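Local coordinates for flavoredoxin (Desulfovibrio vulgaris str. 'Miyazaki F', PDB 2D5M), which binds flavin mononucleotide and probably serves as an electron-transfer flavoprotein of the flavin reductase-like family, at residues L50-T54 and Y55-S59. Numbering follows the deposited sequence.
With FMN (flavin mononucleotide), chain E.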
loop_
_atom_site.group_PDB
_atom_site.type_symbol
_atom_site.label_atom_id
_atom_site.label_comp_id
_atom_site.label_asym_id
_atom_site.label_seq_id
_atom_site.Cartn_x
_atom_site.Cartn_y
_atom_site.Cartn_z
ATOM N N LEU A 50 -11.936 4.436 4.818
ATOM C CA LEU A 50 -13.229 3.793 4.704
ATOM C C LEU A 50 -14.319 4.838 4.607
ATOM O O LEU A 50 -14.401 5.743 5.426
ATOM C CB LEU A 50 -13.498 2.893 5.928
ATOM C CG LEU A 50 -12.452 1.815 6.244
ATOM C CD1 LEU A 50 -12.856 0.886 7.358
ATOM C CD2 LEU A 50 -12.125 1.016 4.956
ATOM N N ARG A 51 -15.167 4.688 3.613
ATOM C CA ARG A 51 -16.251 5.603 3.387
ATOM C C ARG A 51 -17.334 5.465 4.432
ATOM O O ARG A 51 -17.662 4.396 4.926
ATOM C CB ARG A 51 -16.871 5.369 1.992
ATOM C CG ARG A 51 -15.960 5.774 0.867
ATOM C CD ARG A 51 -16.410 5.334 -0.552
ATOM N NE ARG A 51 -16.356 3.887 -0.476
ATOM C CZ ARG A 51 -17.382 3.044 -0.313
ATOM N NH1 ARG A 51 -18.642 3.425 -0.369
ATOM N NH2 ARG A 51 -17.090 1.770 -0.127
ATOM N N LYS A 52 -17.989 6.639 4.696
ATOM C CA LYS A 52 -19.068 6.678 5.687
ATOM C C LYS A 52 -20.234 5.796 5.355
ATOM O O LYS A 52 -20.988 5.351 6.232
ATOM C CB LYS A 52 -19.470 8.145 5.875
ATOM C CG LYS A 52 -18.447 9.071 6.474
ATOM C CD LYS A 52 -18.941 10.477 6.681
ATOM C CE LYS A 52 -18.029 11.187 7.661
ATOM N NZ LYS A 52 -18.066 12.687 7.569
ATOM N N ALA A 53 -20.467 5.514 4.063
ATOM C CA ALA A 53 -21.575 4.689 3.641
ATOM C C ALA A 53 -21.374 3.231 3.994
ATOM O O ALA A 53 -22.329 2.447 3.975
ATOM C CB ALA A 53 -21.808 4.815 2.135
ATOM N N THR A 54 -20.135 2.790 4.255
ATOM C CA THR A 54 -19.926 1.379 4.528
ATOM C C THR A 54 -20.469 1.012 5.920
ATOM O O THR A 54 -20.411 1.808 6.861
ATOM C CB THR A 54 -18.468 0.970 4.425
ATOM O OG1 THR A 54 -17.706 1.599 5.417
ATOM C CG2 THR A 54 -17.875 1.281 3.086
ATOM N N TYR A 55 -20.992 -0.197 6.018
ATOM C CA TYR A 55 -21.467 -0.668 7.340
ATOM C C TYR A 55 -20.277 -0.770 8.304
ATOM O O TYR A 55 -20.371 -0.502 9.506
ATOM C CB TYR A 55 -22.209 -1.977 7.153
ATOM C CG TYR A 55 -23.021 -2.436 8.335
ATOM C CD1 TYR A 55 -24.068 -1.634 8.793
ATOM C CD2 TYR A 55 -22.797 -3.617 9.002
ATOM C CE1 TYR A 55 -24.869 -1.979 9.856
ATOM C CE2 TYR A 55 -23.585 -4.018 10.077
ATOM C CZ TYR A 55 -24.614 -3.198 10.524
ATOM O OH TYR A 55 -25.439 -3.515 11.576
ATOM N N THR A 56 -19.126 -1.178 7.777
ATOM C CA THR A 56 -17.907 -1.295 8.560
ATOM C C THR A 56 -17.512 -0.008 9.240
ATOM O O THR A 56 -17.058 -0.022 10.382
ATOM C CB THR A 56 -16.777 -1.779 7.625
ATOM O OG1 THR A 56 -17.120 -3.088 7.154
ATOM C CG2 THR A 56 -15.454 -1.868 8.311
ATOM N N TYR A 57 -17.660 1.126 8.656
ATOM C CA TYR A 57 -17.393 2.436 9.181
ATOM C C TYR A 57 -18.117 2.569 10.515
ATOM O O TYR A 57 -17.546 2.992 11.523
ATOM C CB TYR A 57 -17.770 3.539 8.172
ATOM C CG TYR A 57 -17.521 4.952 8.657
ATOM C CD1 TYR A 57 -16.500 5.700 8.153
ATOM C CD2 TYR A 57 -18.328 5.616 9.559
ATOM C CE1 TYR A 57 -16.250 7.002 8.549
ATOM C CE2 TYR A 57 -18.111 6.872 9.982
ATOM C CZ TYR A 57 -17.061 7.578 9.470
ATOM O OH TYR A 57 -16.846 8.891 9.893
ATOM N N ARG A 58 -19.423 2.305 10.467
ATOM C CA ARG A 58 -20.241 2.423 11.669
ATOM C C ARG A 58 -19.676 1.509 12.742
ATOM O O ARG A 58 -19.485 1.921 13.893
ATOM C CB ARG A 58 -21.681 2.080 11.360
ATOM C CG ARG A 58 -22.564 2.093 12.631
ATOM C CD ARG A 58 -24.015 1.798 12.279
ATOM N NE ARG A 58 -24.805 1.744 13.499
ATOM C CZ ARG A 58 -26.148 1.689 13.493
ATOM N NH1 ARG A 58 -26.757 1.654 12.318
ATOM N NH2 ARG A 58 -26.814 1.650 14.649
ATOM N N SER A 59 -19.392 0.272 12.404
ATOM C CA SER A 59 -18.911 -0.677 13.424
ATOM C C SER A 59 -17.586 -0.227 14.035
ATOM O O SER A 59 -17.391 -0.370 15.251
ATOM C CB SER A 59 -18.779 -2.079 12.819
ATOM O OG SER A 59 -20.073 -2.526 12.456
HETATM N N1 FMN E . -14.286 0.872 0.165
HETATM C C2 FMN E . -13.724 1.783 1.020
HETATM O O2 FMN E . -14.435 2.533 1.703
HETATM N N3 FMN E . -12.336 1.875 1.079
HETATM C C4 FMN E . -11.456 1.142 0.316
HETATM O O4 FMN E . -10.222 1.301 0.436
HETATM C C4A FMN E . -12.040 0.234 -0.610
HETATM N N5 FMN E . -11.236 -0.479 -1.435
HETATM C C5A FMN E . -11.853 -1.452 -2.180
HETATM C C6 FMN E . -11.033 -2.238 -3.037
HETATM C C7 FMN E . -11.529 -3.279 -3.806
HETATM C C7M FMN E . -10.658 -4.075 -4.749
HETATM C C8 FMN E . -12.938 -3.575 -3.683
HETATM C C8M FMN E . -13.499 -4.769 -4.441
HETATM C C9 FMN E . -13.758 -2.772 -2.910
HETATM C C9A FMN E . -13.250 -1.727 -2.156
HETATM N N10 FMN E . -14.043 -0.858 -1.375
HETATM C C10 FMN E . -13.454 0.078 -0.561
HETATM C "C1'" FMN E . -15.524 -1.013 -1.371
HETATM C "C2'" FMN E . -16.040 -1.738 -0.129
HETATM O "O2'" FMN E . -15.317 -2.945 0.142
HETATM C "C3'" FMN E . -17.512 -2.096 -0.358
HETATM O "O3'" FMN E . -18.247 -0.850 -0.366
HETATM C "C4'" FMN E . -18.096 -3.051 0.672
HETATM O "O4'" FMN E . -19.339 -3.543 0.100
HETATM C "C5'" FMN E . -18.374 -2.428 1.995
HETATM O "O5'" FMN E . -18.950 -3.458 2.860
HETATM P P FMN E . -19.711 -3.074 4.227
HETATM O O1P FMN E . -20.879 -2.141 3.874
HETATM O O2P FMN E . -18.763 -2.398 5.188
HETATM O O3P FMN E . -20.170 -4.448 4.681
#
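T54 and Y57 meet where the chain leaves a type I beta turn running from R51 to T54 and enters the helix that starts at Y55, and the backbone N of T54 closes the turn on R51 O. T54 occupies the N-cap position, and its hydroxyl works in two directions. OG1 accepts from Y57 N over 3.3 Å, a long and somewhat bent capping bond (149°), and donates to R51 O at 2.8 Å, lying in the plane of that carbonyl. With chi1 at 65°, OG1 sits between the backbone N and the carbonyl carbon, which directs it to both partners. R51 O thus takes two donors.

Y57 folds back over the turn, its CG anti to the backbone N. K52 lies over one ring face: its CA makes a CH-pi contact 3.8 Å from the centroid, CG rests on the same face, and the extended chain runs on beside the ring until CE is 3.4 Å from Y57 OH. L50 O meets the ring edge at CD1, while the phenol hydroxyl is hydrogen-bonded to E127. On the buried side, CD1 of L50 touches CG2 of T56, and both side chains pack on M31 of strand 28-41.

The same bend grips the cofactor at the pyrimidine edge of the flavin and at the phosphate. R51 N donates to O2 of the flavin, while its NH2 serves two acceptors: N1, met in the guanidinium plane at 3.0 Å and nearly straight (173°), and the ribityl O3', met at a more bent angle. At the helix start Y55 N reaches O1P, and T56 holds O2P through N and, at 2.7 Å, OG1. A capped helix N-terminus offering backbone NH groups to a phosphate is a classic anion-binding arrangement, serving here the FMN site of a flavin reductase-like domain.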